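Local coordinates for protein ShdD (Sedimentibacter hydroxybenzoicus, PDB 7AE5), which takes part in the non-oxidative decarboxylation and detoxification of phenolic compounds without oxygen, through a precise biochemical role that is still unknown, at residues D16-G20 against D21-V25. Sequence-based numbering, arbitrary orientation.
Sequences DSPVG and DAWEV
S17 sets its CB over one face of the W23 indole where a beta-hairpin loop joins the antiparallel strands 11-16 and 24-28, at the end of the three-stranded sheet of this small zinc-binding protein. The packed side of the turn is built on that pair. S17 CB sits over the six-membered ring of W23, 3.5 Å from its centroid and only 10° off the normal, a CH-pi contact. The tryptophan can reach it because its CG stands between the backbone N and the carbonyl carbon (chi1 44°), which folds the ring back toward the loop although its CB starts away from it. P18, whose ring restricts the backbone, adds CD at 3.7 Å from W23 CH2. A wide indole suits this place: R36 makes a cation-pi contact with it, and in the neighbouring phenolic acid decarboxylase chain the carbonyl of K57 accepts a hydrogen bond from NE1 while Y59 meets the ring.

Backbone ties are modest: S17 N reaches W23 O at 3.0 Å in a weak, bent bond.

The other side is more exposed and acidic. D16 and E24, an antiparallel non-hydrogen-bonded pair, point the same way with carboxylate planes nearly perpendicular, and D16 OD2 comes within 2.7 Å of E24 OE2; one of the two acids is probably protonated. The salt bridge from D16 OD1 to K13 NZ should offset some of the charge, while D21 is exposed, its OD2 4.1 Å from D16 OD2.

G20 takes a positive phi (58°), a backbone shape that glycine adopts readily. Serine is small enough to lie against the indole face yet polar enough to brace this bend: S17 OG donates to G20 O at 2.7 Å, from above the carbonyl plane, and accepts a weak hydrogen bond from A22 N at 3.1 Å.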
ATOM      1  N   ASP H  16      50.918 -37.908   5.736  1.00 61.08           N
ATOM      2  CA  ASP H  16      50.771 -39.009   4.801  1.00 61.96           C
ATOM      3  C   ASP H  16      49.519 -39.805   5.153  1.00 60.50           C
ATOM      4  O   ASP H  16      48.964 -39.679   6.246  1.00 59.11           O
ATOM      5  CB  ASP H  16      51.998 -39.921   4.838  1.00 65.19           C
ATOM      6  CG  ASP H  16      53.055 -39.517   3.835  1.00 67.41           C
ATOM      7  OD1 ASP H  16      53.936 -38.705   4.185  1.00 68.50           O
ATOM      8  OD2 ASP H  16      53.014 -40.032   2.699  1.00 68.35           O
ATOM      9  N   SER H  17      49.078 -40.630   4.215  1.00 56.69           N
ATOM     10  CA  SER H  17      47.923 -41.479   4.476  1.00 56.35           C
ATOM     11  C   SER H  17      48.280 -42.507   5.545  1.00 55.59           C
ATOM     12  O   SER H  17      49.312 -43.179   5.429  1.00 57.94           O
ATOM     13  CB  SER H  17      47.461 -42.174   3.198  1.00 59.24           C
ATOM     14  OG  SER H  17      48.537 -42.842   2.564  1.00 61.06           O
ATOM     15  N   PRO H  18      47.477 -42.642   6.605  1.00 49.81           N
ATOM     16  CA  PRO H  18      47.820 -43.615   7.658  1.00 51.08           C
ATOM     17  C   PRO H  18      47.942 -45.042   7.150  1.00 52.85           C
ATOM     18  O   PRO H  18      48.813 -45.787   7.617  1.00 55.13           O
ATOM     19  CB  PRO H  18      46.668 -43.462   8.663  1.00 48.94           C
ATOM     20  CG  PRO H  18      46.129 -42.091   8.421  1.00 46.94           C
ATOM     21  CD  PRO H  18      46.303 -41.824   6.957  1.00 47.51           C
ATOM     22  N   VAL H  19      47.100 -45.443   6.202  1.00 50.23           N
ATOM     23  CA  VAL H  19      47.151 -46.773   5.603  1.00 52.13           C
ATOM     24  C   VAL H  19      47.714 -46.644   4.196  1.00 53.86           C
ATOM     25  O   VAL H  19      47.199 -45.865   3.384  1.00 54.83           O
ATOM     26  CB  VAL H  19      45.764 -47.438   5.577  1.00 50.71           C
ATOM     27  CG1 VAL H  19      45.887 -48.897   5.153  1.00 53.01           C
ATOM     28  CG2 VAL H  19      45.091 -47.319   6.936  1.00 48.91           C
ATOM     29  N   GLY H  20      48.769 -47.403   3.911  1.00 64.91           N
ATOM     30  CA  GLY H  20      49.392 -47.413   2.601  1.00 67.27           C
ATOM     31  C   GLY H  20      49.888 -46.046   2.142  1.00 66.80           C
ATOM     32  O   GLY H  20      49.965 -45.076   2.894  1.00 64.98           O
ATOM     33  N   ASP H  21      50.234 -46.001   0.856  1.00 89.05           N
ATOM     34  CA  ASP H  21      50.643 -44.757   0.216  1.00 89.07           C
ATOM     35  C   ASP H  21      49.565 -44.315  -0.764  1.00 90.63           C
ATOM     36  O   ASP H  21      49.826 -44.140  -1.958  1.00 92.37           O
ATOM     37  CB  ASP H  21      51.993 -44.926  -0.490  1.00 91.98           C
ATOM     38  CG  ASP H  21      52.599 -43.597  -0.921  1.00 91.78           C
ATOM     39  OD1 ASP H  21      52.336 -43.151  -2.060  1.00 92.01           O
ATOM     40  OD2 ASP H  21      53.336 -42.995  -0.113  1.00 91.83           O
ATOM     41  N   ALA H  22      48.339 -44.144  -0.267  1.00 65.18           N
ATOM     42  CA  ALA H  22      47.246 -43.739  -1.141  1.00 66.93           C
ATOM     43  C   ALA H  22      47.313 -42.256  -1.480  1.00 66.26           C
ATOM     44  O   ALA H  22      47.030 -41.867  -2.618  1.00 68.07           O
ATOM     45  CB  ALA H  22      45.903 -44.077  -0.492  1.00 66.47           C
ATOM     46  N   TRP H  23      47.687 -41.415  -0.517  1.00 54.80           N
ATOM     47  CA  TRP H  23      47.650 -39.974  -0.734  1.00 53.96           C
ATOM     48  C   TRP H  23      48.478 -39.265   0.327  1.00 51.10           C
ATOM     49  O   TRP H  23      48.943 -39.865   1.299  1.00 49.85           O
ATOM     50  CB  TRP H  23      46.212 -39.447  -0.720  1.00 54.23           C
ATOM     51  CG  TRP H  23      45.370 -40.016   0.385  1.00 52.77           C
ATOM     52  CD1 TRP H  23      44.416 -40.982   0.269  1.00 54.14           C
ATOM     53  CD2 TRP H  23      45.399 -39.647   1.772  1.00 49.32           C
ATOM     54  NE1 TRP H  23      43.853 -41.244   1.494  1.00 51.31           N
ATOM     55  CE2 TRP H  23      44.439 -40.437   2.433  1.00 48.34           C
ATOM     56  CE3 TRP H  23      46.144 -38.727   2.517  1.00 47.06           C
ATOM     57  CZ2 TRP H  23      44.203 -40.337   3.802  1.00 44.90           C
ATOM     58  CZ3 TRP H  23      45.909 -38.630   3.875  1.00 44.40           C
ATOM     59  CH2 TRP H  23      44.946 -39.429   4.504  1.00 43.26           C
ATOM     60  N   GLU H  24      48.649 -37.962   0.115  1.00 61.07           N
ATOM     61  CA  GLU H  24      49.215 -37.042   1.087  1.00 58.82           C
ATOM     62  C   GLU H  24      48.311 -35.820   1.156  1.00 58.02           C
ATOM     63  O   GLU H  24      47.485 -35.589   0.271  1.00 59.28           O
ATOM     64  CB  GLU H  24      50.647 -36.627   0.708  1.00 58.88           C
ATOM     65  CG  GLU H  24      51.452 -37.734   0.029  1.00 60.43           C
ATOM     66  CD  GLU H  24      52.959 -37.554   0.155  1.00 61.32           C
ATOM     67  OE1 GLU H  24      53.455 -36.458  -0.196  1.00 61.35           O
ATOM     68  OE2 GLU H  24      53.646 -38.510   0.581  1.00 63.55           O
ATOM     69  N   VAL H  25      48.464 -35.038   2.221  1.00 47.79           N
ATOM     70  CA  VAL H  25      47.706 -33.805   2.401  1.00 47.09           C
ATOM     71  C   VAL H  25      48.687 -32.653   2.544  1.00 46.72           C
ATOM     72  O   VAL H  25      49.603 -32.711   3.373  1.00 46.46           O
ATOM     73  CB  VAL H  25      46.766 -33.875   3.617  1.00 45.94           C
ATOM     74  CG1 VAL H  25      45.912 -32.622   3.689  1.00 45.66           C
ATOM     75  CG2 VAL H  25      45.887 -35.111   3.537  1.00 46.12           C
TER